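Long-range contacts in putative fumarylacetoacetate hydrolase family protein (Yersinia pestis, PDB 3S52), which is a putative member of the fumarylacetoacetate hydrolase family, with a beta-rich fold and two copies in the assembly: residues F17-N28 with F182-G193; G143-S151 with G162-I171. All coordinates share one frame; numbering follows the deposited sequence.

In the fold
Contact 1 pairs two parallel strands of the large mixed sheet, 21-26 and 189-191. Contact 2 lies at the base of the beta hairpin 149-154/157-163, part of a separate antiparallel four-stranded sheet. Their centres are about 17 Å apart. Along the chain, both segments of contact 2 fall between the two of contact 1, and helix 171-181 leads from 162-171 to 182-193. The contacts also meet directly. Asn28 O and OD1 lie 2.8 Å from Ile168 N and Thr169 N respectively, each a probable hydrogen bond. This ties the C-terminal end of segment 17-28 to the loop that follows the hairpin.

Contact 1. Residues F17-N28 with F182-G193; sequences FPVNKVVCVGSN and FTLRAGDIVLTG. With SO4 (sulfate ion), chain E.
Lys21 has CG between its backbone N and carbonyl carbon (chi1 65°), and a bend at chi4 brings NZ to Asp188 of the other segment. The salt bridge lies beside a parallel strand pair, 21-26 with 189-191, in the large mixed sheet; Asp188 immediately precedes strand 189-191. Lys21 NZ meets Asp188 OD2 at 2.8 Å on the syn side, 30° out of the carboxylate plane, and also bonds Thr183 O. Arg185 N reaches Asp188 OD2 from the opposite face, so two donors grip this oxygen. Asp188 OD1 takes Lys21 N from above the carboxylate plane. These bonds fix the buried carboxylate. A type II turn, Arg185 to Asp188, leads into the strand.

Farther along, Val23 N donates to Ile189 O and Val23 O accepts from Leu191 N, both at 2.9 Å. Val22 CG1 touches Leu191 CG at 3.6 Å, while Cys24 SG lies against Leu191 CD1. On the other face, Val23 CG2 meets Leu184 CD2 at 3.7 Å, beneath helix 171-181. Arg185 forms a salt bridge to Glu51 of the second subunit. At the far end, Asn28 OD1 accepts from Thr169 N, and Asn28 ND2 bonds Thr192 O at 3.1 Å, with that oxygen in the plane of the amide.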
ATOM      1  N   PHE A  17     -13.614  13.393  -6.292  1.00 20.60           N
ATOM      2  CA  PHE A  17     -12.273  12.877  -6.565  1.00 14.19           C
ATOM      3  C   PHE A  17     -12.304  11.362  -6.473  1.00 14.68           C
ATOM      4  O   PHE A  17     -13.030  10.816  -5.656  1.00 16.21           O
ATOM      5  CB  PHE A  17     -11.245  13.356  -5.528  1.00 10.79           C
ATOM      6  CG  PHE A  17     -11.069  14.852  -5.455  1.00 17.28           C
ATOM      7  CD1 PHE A  17     -10.319  15.525  -6.402  1.00 19.52           C
ATOM      8  CD2 PHE A  17     -11.618  15.570  -4.411  1.00 20.30           C
ATOM      9  CE1 PHE A  17     -10.138  16.894  -6.311  1.00 23.70           C
ATOM     10  CE2 PHE A  17     -11.449  16.936  -4.318  1.00 22.36           C
ATOM     11  CZ  PHE A  17     -10.704  17.599  -5.268  1.00 18.83           C
ATOM     12  N   PRO A  18     -11.472  10.679  -7.271  1.00 16.92           N
ATOM     13  CA  PRO A  18     -11.277   9.226  -7.133  1.00 13.04           C
ATOM     14  C   PRO A  18     -10.659   8.822  -5.780  1.00 11.07           C
ATOM     15  O   PRO A  18     -10.003   9.609  -5.103  1.00 18.45           O
ATOM     16  CB  PRO A  18     -10.278   8.903  -8.255  1.00 17.21           C
ATOM     17  CG  PRO A  18     -10.354  10.051  -9.197  1.00 16.24           C
ATOM     18  CD  PRO A  18     -10.643  11.245  -8.351  1.00 19.22           C
ATOM     19  N   VAL A  19     -10.871   7.578  -5.391  1.00 13.56           N
ATOM     20  CA  VAL A  19     -10.258   7.049  -4.192  1.00 11.69           C
ATOM     21  C   VAL A  19      -9.265   5.988  -4.638  1.00 17.90           C
ATOM     22  O   VAL A  19      -9.622   5.099  -5.409  1.00 15.78           O
ATOM     23  CB  VAL A  19     -11.324   6.413  -3.302  1.00 18.12           C
ATOM     24  CG1 VAL A  19     -10.680   5.697  -2.093  1.00 15.24           C
ATOM     25  CG2 VAL A  19     -12.330   7.486  -2.868  1.00 11.10           C
ATOM     26  N   ASN A  20      -8.009   6.110  -4.216  1.00 10.70           N
ATOM     27  CA  ASN A  20      -7.029   5.062  -4.520  1.00 11.85           C
ATOM     28  C   ASN A  20      -6.199   4.640  -3.327  1.00 12.59           C
ATOM     29  O   ASN A  20      -6.302   3.502  -2.857  1.00 16.41           O
ATOM     30  CB  ASN A  20      -6.106   5.478  -5.676  1.00 17.36           C
ATOM     31  CG  ASN A  20      -6.807   5.440  -7.013  1.00 29.09           C
ATOM     32  OD1 ASN A  20      -7.242   6.479  -7.540  1.00 23.64           O
ATOM     33  ND2 ASN A  20      -6.942   4.237  -7.570  1.00 24.48           N
ATOM     34  N   LYS A  21      -5.357   5.548  -2.844  1.00 12.20           N
ATOM     35  CA  LYS A  21      -4.432   5.198  -1.765  1.00 10.46           C
ATOM     36  C   LYS A  21      -4.225   6.331  -0.771  1.00 10.65           C
ATOM     37  O   LYS A  21      -4.632   7.478  -1.003  1.00  9.61           O
ATOM     38  CB  LYS A  21      -3.069   4.739  -2.320  1.00 13.41           C
ATOM     39  CG  LYS A  21      -2.278   5.844  -3.069  1.00 14.40           C
ATOM     40  CD  LYS A  21      -0.915   5.324  -3.564  1.00 16.96           C
ATOM     41  CE  LYS A  21      -0.216   6.341  -4.493  1.00 15.59           C
ATOM     42  NZ  LYS A  21      -1.015   6.644  -5.733  1.00 15.38           N
ATOM     43  N   VAL A  22      -3.567   5.980   0.328  1.00  8.94           N
ATOM     44  CA  VAL A  22      -3.191   6.904   1.388  1.00  7.48           C
ATOM     45  C   VAL A  22      -1.685   6.715   1.618  1.00 12.20           C
ATOM     46  O   VAL A  22      -1.252   5.608   1.915  1.00 16.16           O
ATOM     47  CB  VAL A  22      -3.954   6.558   2.678  1.00 12.57           C
ATOM     48  CG1 VAL A  22      -3.674   7.581   3.775  1.00  6.53           C
ATOM     49  CG2 VAL A  22      -5.431   6.466   2.393  1.00 13.05           C
ATOM     50  N   VAL A  23      -0.894   7.771   1.430  1.00 10.83           N
ATOM     51  CA  VAL A  23       0.554   7.712   1.650  1.00  7.73           C
ATOM     52  C   VAL A  23       0.821   8.377   2.984  1.00 11.56           C
ATOM     53  O   VAL A  23       0.305   9.450   3.264  1.00 14.13           O
ATOM     54  CB  VAL A  23       1.353   8.369   0.498  1.00 12.33           C
ATOM     55  CG1 VAL A  23       2.882   8.145   0.670  1.00  8.45           C
ATOM     56  CG2 VAL A  23       0.898   7.817  -0.830  1.00  7.40           C
ATOM     57  N   CYS A  24       1.596   7.709   3.823  1.00  7.18           N
ATOM     58  CA  CYS A  24       1.678   8.054   5.235  1.00  5.97           C
ATOM     59  C   CYS A  24       3.110   8.192   5.646  1.00 12.78           C
ATOM     60  O   CYS A  24       3.986   7.580   5.041  1.00 13.64           O
ATOM     61  CB  CYS A  24       1.053   6.941   6.086  1.00 15.02           C
ATOM     62  SG  CYS A  24      -0.629   6.485   5.607  1.00 18.85           S
ATOM     63  N   VAL A  25       3.353   8.980   6.693  1.00 14.94           N
ATOM     64  CA  VAL A  25       4.704   9.110   7.218  1.00 15.50           C
ATOM     65  C   VAL A  25       4.786   8.619   8.664  1.00 12.25           C
ATOM     66  O   VAL A  25       3.933   8.944   9.483  1.00 16.75           O
ATOM     67  CB  VAL A  25       5.215  10.559   7.131  1.00 15.04           C
ATOM     68  CG1 VAL A  25       4.366  11.509   8.033  1.00 10.39           C
ATOM     69  CG2 VAL A  25       6.697  10.619   7.491  1.00  8.23           C
ATOM     70  N   GLY A  26       5.807   7.828   8.979  1.00  9.61           N
ATOM     71  CA  GLY A  26       6.029   7.425  10.364  1.00 14.90           C
ATOM     72  C   GLY A  26       7.089   8.295  11.016  1.00 20.96           C
ATOM     73  O   GLY A  26       7.867   8.961  10.328  1.00 25.18           O
ATOM     74  N   SER A  27       7.124   8.303  12.342  1.00 15.46           N
ATOM     75  CA  SER A  27       8.167   9.017  13.059  1.00 13.80           C
ATOM     76  C   SER A  27       8.276  10.465  12.619  1.00 15.15           C
ATOM     77  O   SER A  27       9.381  10.925  12.372  1.00 13.44           O
ATOM     78  CB  SER A  27       9.538   8.357  12.827  1.00 13.95           C
ATOM     79  OG  SER A  27       9.496   6.973  13.125  1.00 25.42           O
ATOM     80  N   ASN A  28       7.154  11.170  12.484  1.00  9.24           N
ATOM     81  CA  ASN A  28       7.206  12.592  12.111  1.00  9.18           C
ATOM     82  C   ASN A  28       7.041  13.645  13.241  1.00 11.54           C
ATOM     83  O   ASN A  28       6.991  14.836  12.973  1.00 10.81           O
ATOM     84  CB  ASN A  28       6.298  12.875  10.909  1.00 14.35           C
ATOM     85  CG  ASN A  28       6.775  14.062  10.078  1.00 13.27           C
ATOM     86  OD1 ASN A  28       7.974  14.287   9.916  1.00 16.38           O
ATOM     87  ND2 ASN A  28       5.828  14.818   9.534  1.00  8.66           N
ATOM     88  N   PHE A 182       6.106   7.745  -5.296  1.00 15.10           N
ATOM     89  CA  PHE A 182       4.740   7.419  -5.694  1.00  9.97           C
ATOM     90  C   PHE A 182       4.039   8.576  -6.407  1.00 14.75           C
ATOM     91  O   PHE A 182       4.035   9.706  -5.927  1.00 12.99           O
ATOM     92  CB  PHE A 182       3.941   6.984  -4.464  1.00  8.46           C
ATOM     93  CG  PHE A 182       4.752   6.165  -3.491  1.00 13.51           C
ATOM     94  CD1 PHE A 182       5.168   4.884  -3.824  1.00  9.83           C
ATOM     95  CD2 PHE A 182       5.103   6.673  -2.258  1.00 16.77           C
ATOM     96  CE1 PHE A 182       5.915   4.128  -2.940  1.00  9.54           C
ATOM     97  CE2 PHE A 182       5.852   5.915  -1.371  1.00 15.99           C
ATOM     98  CZ  PHE A 182       6.264   4.650  -1.724  1.00 12.08           C
ATOM     99  N   THR A 183       3.484   8.303  -7.580  1.00 11.24           N
ATOM    100  CA  THR A 183       2.602   9.291  -8.192  1.00 16.12           C
ATOM    101  C   THR A 183       1.410   9.457  -7.254  1.00 16.39           C
ATOM    102  O   THR A 183       0.777   8.476  -6.860  1.00 12.76           O
ATOM    103  CB  THR A 183       2.117   8.841  -9.585  1.00 15.33           C
ATOM    104  OG1 THR A 183       3.197   8.954 -10.520  1.00 19.24           O
ATOM    105  CG2 THR A 183       0.935   9.713 -10.061  1.00 13.50           C
ATOM    106  N   LEU A 184       1.117  10.689  -6.865  1.00 16.40           N
ATOM    107  CA  LEU A 184      -0.043  10.948  -6.026  1.00 13.29           C
ATOM    108  C   LEU A 184      -1.172  11.464  -6.906  1.00 15.78           C
ATOM    109  O   LEU A 184      -1.114  12.588  -7.399  1.00 19.50           O
ATOM    110  CB  LEU A 184       0.292  11.957  -4.928  1.00 17.62           C
ATOM    111  CG  LEU A 184       1.521  11.656  -4.068  1.00 18.24           C
ATOM    112  CD1 LEU A 184       1.657  12.677  -2.955  1.00 22.12           C
ATOM    113  CD2 LEU A 184       1.465  10.246  -3.501  1.00 18.10           C
ATOM    114  N   ARG A 185      -2.186  10.634  -7.123  1.00 13.02           N
ATOM    115  CA  ARG A 185      -3.258  11.003  -8.028  1.00 16.16           C
ATOM    116  C   ARG A 185      -4.205  11.964  -7.324  1.00 16.93           C
ATOM    117  O   ARG A 185      -4.266  11.999  -6.093  1.00 10.12           O
ATOM    118  CB  ARG A 185      -4.001   9.758  -8.507  1.00 17.28           C
ATOM    119  CG  ARG A 185      -3.127   8.718  -9.255  1.00 23.83           C
ATOM    120  CD  ARG A 185      -3.981   7.864 -10.210  1.00 24.37           C
ATOM    121  NE  ARG A 185      -3.274   6.719 -10.807  1.00 20.90           N
ATOM    122  CZ  ARG A 185      -2.407   6.819 -11.812  1.00 26.48           C
ATOM    123  NH1 ARG A 185      -1.827   5.733 -12.305  1.00 30.74           N
ATOM    124  NH2 ARG A 185      -2.109   8.007 -12.321  1.00 20.40           N
ATOM    125  N   ALA A 186      -4.934  12.748  -8.104  1.00 15.64           N
ATOM    126  CA  ALA A 186      -6.039  13.514  -7.550  1.00 22.35           C
ATOM    127  C   ALA A 186      -6.902  12.531  -6.776  1.00 16.92           C
ATOM    128  O   ALA A 186      -7.204  11.447  -7.272  1.00 14.12           O
ATOM    129  CB  ALA A 186      -6.848  14.161  -8.672  1.00 15.13           C
ATOM    130  N   GLY A 187      -7.274  12.890  -5.553  1.00 14.08           N
ATOM    131  CA  GLY A 187      -8.072  12.005  -4.727  1.00 11.62           C
ATOM    132  C   GLY A 187      -7.232  11.171  -3.774  1.00 15.95           C
ATOM    133  O   GLY A 187      -7.773  10.508  -2.896  1.00 13.72           O
ATOM    134  N   ASP A 188      -5.909  11.178  -3.939  1.00 15.54           N
ATOM    135  CA  ASP A 188      -5.088  10.483  -2.955  1.00 10.33           C
ATOM    136  C   ASP A 188      -5.044  11.310  -1.683  1.00 12.90           C
ATOM    137  O   ASP A 188      -5.270  12.517  -1.705  1.00  9.56           O
ATOM    138  CB  ASP A 188      -3.678  10.172  -3.457  1.00 10.33           C
ATOM    139  CG  ASP A 188      -3.641   8.975  -4.422  1.00 19.11           C
ATOM    140  OD1 ASP A 188      -4.622   8.200  -4.497  1.00 16.59           O
ATOM    141  OD2 ASP A 188      -2.616   8.802  -5.102  1.00 15.52           O
ATOM    142  N   ILE A 189      -4.757  10.649  -0.571  1.00 13.58           N
ATOM    143  CA  ILE A 189      -4.719  11.310   0.715  1.00 11.50           C
ATOM    144  C   ILE A 189      -3.317  11.139   1.280  1.00 10.43           C
ATOM    145  O   ILE A 189      -2.698  10.083   1.110  1.00 14.47           O
ATOM    146  CB  ILE A 189      -5.762  10.671   1.680  1.00 11.58           C
ATOM    147  CG1 ILE A 189      -7.189  10.836   1.135  1.00 10.97           C
ATOM    148  CG2 ILE A 189      -5.641  11.234   3.076  1.00  9.56           C
ATOM    149  CD1 ILE A 189      -8.217   9.926   1.826  1.00 14.15           C
ATOM    150  N   VAL A 190      -2.819  12.170   1.956  1.00  7.69           N
ATOM    151  CA  VAL A 190      -1.537  12.074   2.632  1.00  8.31           C
ATOM    152  C   VAL A 190      -1.755  12.237   4.122  1.00 13.55           C
ATOM    153  O   VAL A 190      -2.433  13.181   4.553  1.00 14.17           O
ATOM    154  CB  VAL A 190      -0.555  13.140   2.142  1.00 13.83           C
ATOM    155  CG1 VAL A 190       0.656  13.222   3.083  1.00 16.29           C
ATOM    156  CG2 VAL A 190      -0.138  12.843   0.704  1.00 13.49           C
ATOM    157  N   LEU A 191      -1.218  11.296   4.900  1.00 11.50           N
ATOM    158  CA  LEU A 191      -1.249  11.382   6.359  1.00 11.80           C
ATOM    159  C   LEU A 191       0.093  11.912   6.814  1.00  8.84           C
ATOM    160  O   LEU A 191       1.137  11.464   6.334  1.00 18.33           O
ATOM    161  CB  LEU A 191      -1.516  10.017   7.002  1.00 14.23           C
ATOM    162  CG  LEU A 191      -2.908   9.425   6.770  1.00 20.62           C
ATOM    163  CD1 LEU A 191      -3.147   8.236   7.714  1.00 19.87           C
ATOM    164  CD2 LEU A 191      -3.977  10.478   6.964  1.00 13.33           C
ATOM    165  N   THR A 192       0.062  12.895   7.702  1.00 10.26           N
ATOM    166  CA  THR A 192       1.259  13.653   8.047  1.00 10.58           C
ATOM    167  C   THR A 192       1.946  13.234   9.364  1.00  8.83           C
ATOM    168  O   THR A 192       2.904  13.872   9.789  1.00 13.73           O
ATOM    169  CB  THR A 192       0.952  15.157   8.068  1.00 16.82           C
ATOM    170  OG1 THR A 192      -0.051  15.407   9.058  1.00 14.06           O
ATOM    171  CG2 THR A 192       0.435  15.612   6.710  1.00 13.36           C
ATOM    172  N   GLY A 193       1.437  12.199  10.018  1.00 14.66           N
ATOM    173  CA  GLY A 193       2.094  11.644  11.193  1.00 13.93           C
ATOM    174  C   GLY A 193       1.367  11.964  12.483  1.00 17.98           C
ATOM    175  O   GLY A 193       0.509  12.847  12.528  1.00 12.28           O
TER
HETATM  176  S   SO4 E 219       4.932   5.155  13.588  1.00 38.44           S
HETATM  177  O1  SO4 E 219       4.285   4.816  14.856  1.00 30.76           O
HETATM  178  O2  SO4 E 219       4.009   4.915  12.494  1.00 29.47           O
HETATM  179  O3  SO4 E 219       5.326   6.566  13.567  1.00 35.38           O
HETATM  180  O4  SO4 E 219       6.116   4.291  13.442  1.00 36.20           O
HETATM  181  O   HOH W   1      -7.443   7.894  -2.003  1.00 13.43           O
HETATM  182  O   HOH W   2      -6.938   8.760  -6.285  1.00 16.54           O

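Contact 2. Residues G143-S151 with G162-I171; sequences GDAQQADLS and GNTRDMITPI
The contact lies at the open end of an antiparallel beta hairpin, strands 149-154 and 157-163. Leu150 and Gly162 form a hydrogen-bonded pair, with Leu150 N to Gly162 O at 2.9 Å and Gly162 N to Leu150 O at 2.8 Å. Asp149 and Asn163 follow as a non-hydrogen-bonded pair. Their side chains bond instead. Asn163 CG is anti to the backbone N (chi1 -172°), which carries the amide across to the other segment. ND2 gives one bond to Asp149 OD1 at 2.9 Å, nearly straight at 172° and from above the carboxylate plane. Its second goes to Gln147 O. Asn163 OD1 accepts from Arg165 N in an Asx turn and sits over the face of the Arg165 guanidinium. At the edge of that group, NH2 donates to Gln147 OE1 at 3.1 Å.

Thr164 OG1 donates to Ala145 O at 2.5 Å, an unusually short distance. The Gln146 chain bends at chi2 (61°), and its amide bridges Thr164 and Ile171, across the loop from hairpin to helix 171-181. NE2 donates to Thr164 O at 2.8 Å, and OE1 accepts from Ile171 N at 2.9 Å. Thr164 O also takes Met167 N, from the opposite face of its plane. Ala145 CB touches Ile171 CD1 at 3.6 Å. Leu150 packs on strands 70-80, 96-107 and 206-211, and Thr164 and Ile171 rest on Leu76 of strand 70-80.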
ATOM      1  N   GLY A 143      -6.869  27.841   6.918  1.00 23.34           N
ATOM      2  CA  GLY A 143      -5.798  28.599   7.544  1.00 26.70           C
ATOM      3  C   GLY A 143      -4.442  27.946   7.325  1.00 26.51           C
ATOM      4  O   GLY A 143      -4.252  27.181   6.375  1.00 19.60           O
ATOM      5  N   ASP A 144      -3.503  28.223   8.224  1.00 22.68           N
ATOM      6  CA  ASP A 144      -2.152  27.718   8.075  1.00 17.65           C
ATOM      7  C   ASP A 144      -2.136  26.266   8.514  1.00 12.09           C
ATOM      8  O   ASP A 144      -2.320  25.951   9.688  1.00 15.18           O
ATOM      9  CB  ASP A 144      -1.199  28.541   8.943  1.00 24.89           C
ATOM     10  CG  ASP A 144       0.254  28.103   8.806  1.00 31.22           C
ATOM     11  OD1 ASP A 144       0.522  27.053   8.184  1.00 23.49           O
ATOM     12  OD2 ASP A 144       1.132  28.815   9.344  1.00 34.67           O
ATOM     13  N   ALA A 145      -1.901  25.382   7.548  1.00 19.27           N
ATOM     14  CA  ALA A 145      -1.907  23.934   7.751  1.00 15.60           C
ATOM     15  C   ALA A 145      -0.842  23.470   8.739  1.00 13.67           C
ATOM     16  O   ALA A 145      -1.054  22.532   9.504  1.00 12.68           O
ATOM     17  CB  ALA A 145      -1.753  23.212   6.421  1.00 19.25           C
ATOM     18  N   GLN A 146       0.294  24.159   8.703  1.00 13.18           N
ATOM     19  CA  GLN A 146       1.439  23.859   9.548  1.00 15.87           C
ATOM     20  C   GLN A 146       1.279  24.404  10.965  1.00 20.04           C
ATOM     21  O   GLN A 146       2.231  24.420  11.739  1.00 22.98           O
ATOM     22  CB  GLN A 146       2.713  24.419   8.911  1.00 19.55           C
ATOM     23  CG  GLN A 146       3.965  23.599   9.170  1.00 22.46           C
ATOM     24  CD  GLN A 146       3.869  22.190   8.626  1.00 13.80           C
ATOM     25  OE1 GLN A 146       3.844  21.978   7.417  1.00 17.79           O
ATOM     26  NE2 GLN A 146       3.822  21.216   9.521  1.00 10.66           N
ATOM     27  N   GLN A 147       0.074  24.848  11.301  1.00 15.68           N
ATOM     28  CA  GLN A 147      -0.197  25.380  12.632  1.00 20.62           C
ATOM     29  C   GLN A 147      -1.510  24.841  13.183  1.00 21.04           C
ATOM     30  O   GLN A 147      -2.045  25.348  14.164  1.00 21.26           O
ATOM     31  CB  GLN A 147      -0.216  26.905  12.608  1.00 22.56           C
ATOM     32  CG  GLN A 147       1.161  27.528  12.671  1.00 28.42           C
ATOM     33  CD  GLN A 147       1.159  28.870  13.363  1.00 43.88           C
ATOM     34  OE1 GLN A 147       1.400  28.961  14.565  1.00 51.53           O
ATOM     35  NE2 GLN A 147       0.882  29.922  12.607  1.00 41.37           N
ATOM     36  N   ALA A 148      -2.020  23.803  12.536  1.00 17.15           N
ATOM     37  CA  ALA A 148      -3.273  23.164  12.950  1.00 17.52           C
ATOM     38  C   ALA A 148      -3.191  22.330  14.238  1.00 15.28           C
ATOM     39  O   ALA A 148      -2.217  21.619  14.470  1.00 17.25           O
ATOM     40  CB  ALA A 148      -3.831  22.320  11.813  1.00 14.44           C
ATOM     41  N   ASP A 149      -4.239  22.422  15.055  1.00 14.71           N
ATOM     42  CA  ASP A 149      -4.356  21.675  16.293  1.00 18.19           C
ATOM     43  C   ASP A 149      -5.123  20.365  16.096  1.00 17.63           C
ATOM     44  O   ASP A 149      -6.118  20.316  15.384  1.00 22.51           O
ATOM     45  CB  ASP A 149      -5.024  22.528  17.370  1.00 28.08           C
ATOM     46  CG  ASP A 149      -4.133  23.673  17.830  1.00 38.53           C
ATOM     47  OD1 ASP A 149      -3.167  23.424  18.608  1.00 28.91           O
ATOM     48  OD2 ASP A 149      -4.405  24.824  17.413  1.00 42.66           O
ATOM     49  N   LEU A 150      -4.644  19.308  16.736  1.00 13.73           N
ATOM     50  CA  LEU A 150      -5.289  18.006  16.683  1.00 15.13           C
ATOM     51  C   LEU A 150      -5.481  17.522  18.109  1.00 17.31           C
ATOM     52  O   LEU A 150      -4.553  17.574  18.906  1.00 15.73           O
ATOM     53  CB  LEU A 150      -4.367  16.997  15.993  1.00 18.98           C
ATOM     54  CG  LEU A 150      -3.856  17.247  14.585  1.00 19.87           C
ATOM     55  CD1 LEU A 150      -2.617  16.413  14.325  1.00 18.66           C
ATOM     56  CD2 LEU A 150      -4.945  16.918  13.593  1.00 23.48           C
ATOM     57  N   SER A 151      -6.665  17.014  18.425  1.00 10.60           N
ATOM     58  CA  SER A 151      -6.893  16.485  19.755  1.00 14.79           C
ATOM     59  C   SER A 151      -7.782  15.261  19.683  1.00 12.13           C
ATOM     60  O   SER A 151      -8.687  15.175  18.852  1.00 11.98           O
ATOM     61  CB  SER A 151      -7.497  17.542  20.675  1.00 29.91           C
ATOM     62  OG  SER A 151      -8.756  17.954  20.194  1.00 42.70           O
ATOM     63  N   GLY A 162      -2.008  17.881  19.997  1.00 19.25           N
ATOM     64  CA  GLY A 162      -0.777  18.313  19.372  1.00 19.13           C
ATOM     65  C   GLY A 162      -1.014  19.373  18.321  1.00 20.38           C
ATOM     66  O   GLY A 162      -2.138  19.824  18.127  1.00 17.02           O
ATOM     67  N   ASN A 163       0.057  19.787  17.660  1.00 15.09           N
ATOM     68  CA  ASN A 163      -0.059  20.810  16.644  1.00 20.84           C
ATOM     69  C   ASN A 163       0.930  20.508  15.540  1.00 17.22           C
ATOM     70  O   ASN A 163       2.067  20.114  15.816  1.00 12.89           O
ATOM     71  CB  ASN A 163       0.180  22.191  17.250  1.00 15.20           C
ATOM     72  CG  ASN A 163      -0.129  23.314  16.279  1.00 20.23           C
ATOM     73  OD1 ASN A 163       0.665  23.604  15.383  1.00 15.06           O
ATOM     74  ND2 ASN A 163      -1.288  23.959  16.454  1.00 14.13           N
ATOM     75  N   THR A 164       0.500  20.678  14.293  1.00 12.17           N
ATOM     76  CA  THR A 164       1.351  20.338  13.148  1.00 15.06           C
ATOM     77  C   THR A 164       2.629  21.174  13.049  1.00 18.57           C
ATOM     78  O   THR A 164       3.518  20.867  12.244  1.00 13.09           O
ATOM     79  CB  THR A 164       0.585  20.410  11.822  1.00 17.86           C
ATOM     80  OG1 THR A 164       0.123  21.753  11.603  1.00 19.82           O
ATOM     81  CG2 THR A 164      -0.610  19.457  11.854  1.00 17.09           C
ATOM     82  N   ARG A 165       2.737  22.228  13.855  1.00 17.39           N
ATOM     83  CA  ARG A 165       3.989  22.984  13.874  1.00 15.26           C
ATOM     84  C   ARG A 165       5.140  22.103  14.354  1.00 22.20           C
ATOM     85  O   ARG A 165       6.314  22.423  14.134  1.00 17.98           O
ATOM     86  CB  ARG A 165       3.888  24.246  14.738  1.00 17.15           C
ATOM     87  CG  ARG A 165       3.850  23.987  16.243  1.00 18.55           C
ATOM     88  CD  ARG A 165       3.957  25.292  17.049  1.00 23.60           C
ATOM     89  NE  ARG A 165       2.861  26.207  16.741  1.00 28.40           N
ATOM     90  CZ  ARG A 165       1.646  26.139  17.280  1.00 26.04           C
ATOM     91  NH1 ARG A 165       1.351  25.194  18.166  1.00 22.93           N
ATOM     92  NH2 ARG A 165       0.721  27.017  16.931  1.00 29.99           N
ATOM     93  N   ASP A 166       4.810  20.984  14.997  1.00 13.99           N
ATOM     94  CA  ASP A 166       5.843  20.123  15.553  1.00 11.85           C
ATOM     95  C   ASP A 166       6.299  19.043  14.566  1.00 18.24           C
ATOM     96  O   ASP A 166       7.181  18.252  14.874  1.00 21.47           O
ATOM     97  CB  ASP A 166       5.386  19.515  16.888  1.00 18.42           C
ATOM     98  CG  ASP A 166       5.279  20.566  17.999  1.00 27.49           C
ATOM     99  OD1 ASP A 166       6.021  21.571  17.945  1.00 32.58           O
ATOM    100  OD2 ASP A 166       4.456  20.404  18.921  1.00 37.16           O
HETATM  101  N   MSE A 167       5.716  19.020  13.372  1.00 12.27           N
HETATM  102  CA  MSE A 167       6.176  18.077  12.346  1.00 21.65           C
HETATM  103  C   MSE A 167       7.672  18.228  12.115  1.00 20.75           C
HETATM  104  O   MSE A 167       8.170  19.348  12.000  1.00 16.36           O
HETATM  105  CB  MSE A 167       5.432  18.281  11.017  1.00 15.42           C
HETATM  106  CG  MSE A 167       4.011  17.754  11.064  1.00 22.09           C
HETATM  107 SE   MSE A 167       2.997  18.028   9.418  0.75 24.37          SE
HETATM  108  CE  MSE A 167       1.277  17.494  10.074  1.00 29.08           C
ATOM    109  N   ILE A 168       8.378  17.103  12.051  1.00 11.68           N
ATOM    110  CA  ILE A 168       9.807  17.095  11.744  1.00 11.18           C
ATOM    111  C   ILE A 168      10.023  17.417  10.271  1.00 11.72           C
ATOM    112  O   ILE A 168      10.843  18.254   9.935  1.00 15.69           O
ATOM    113  CB  ILE A 168      10.464  15.739  12.109  1.00 22.49           C
ATOM    114  CG1 ILE A 168      10.553  15.582  13.637  1.00 18.36           C
ATOM    115  CG2 ILE A 168      11.838  15.619  11.461  1.00 22.37           C
ATOM    116  CD1 ILE A 168      10.925  14.168  14.089  1.00 19.21           C
ATOM    117  N   THR A 169       9.272  16.763   9.392  1.00  7.10           N
ATOM    118  CA  THR A 169       9.266  17.155   7.989  1.00 11.38           C
ATOM    119  C   THR A 169       7.914  17.812   7.698  1.00 13.57           C
ATOM    120  O   THR A 169       6.884  17.159   7.798  1.00 17.48           O
ATOM    121  CB  THR A 169       9.479  15.940   7.048  1.00 21.46           C
ATOM    122  OG1 THR A 169      10.612  15.175   7.487  1.00 19.11           O
ATOM    123  CG2 THR A 169       9.707  16.406   5.593  1.00 21.66           C
ATOM    124  N   PRO A 170       7.915  19.120   7.377  1.00 14.79           N
ATOM    125  CA  PRO A 170       6.690  19.887   7.139  1.00 14.10           C
ATOM    126  C   PRO A 170       5.919  19.347   5.939  1.00 10.04           C
ATOM    127  O   PRO A 170       6.499  18.634   5.118  1.00 12.38           O
ATOM    128  CB  PRO A 170       7.217  21.292   6.837  1.00 15.88           C
ATOM    129  CG  PRO A 170       8.544  21.331   7.479  1.00 14.91           C
ATOM    130  CD  PRO A 170       9.106  19.970   7.225  1.00 18.72           C
ATOM    131  N   ILE A 171       4.634  19.688   5.851  1.00  7.84           N
ATOM    132  CA  ILE A 171       3.723  19.135   4.843  1.00 12.55           C
ATOM    133  C   ILE A 171       4.217  19.199   3.400  1.00  9.66           C
ATOM    134  O   ILE A 171       4.217  18.197   2.680  1.00 11.50           O
ATOM    135  CB  ILE A 171       2.349  19.841   4.911  1.00 14.26           C
ATOM    136  CG1 ILE A 171       1.631  19.498   6.225  1.00 17.08           C
ATOM    137  CG2 ILE A 171       1.499  19.483   3.709  1.00 13.51           C
ATOM    138  CD1 ILE A 171       0.463  20.427   6.521  1.00 18.92           C
TER
HETATM  139  O   HOH W   3       3.871  27.830  14.219  1.00 30.74           O
HETATM  140  O   HOH W   4      -1.172  24.796  19.846  1.00 25.12           O
HETATM  141  O   HOH W   5      -3.243  21.351  20.066  1.00 29.18           O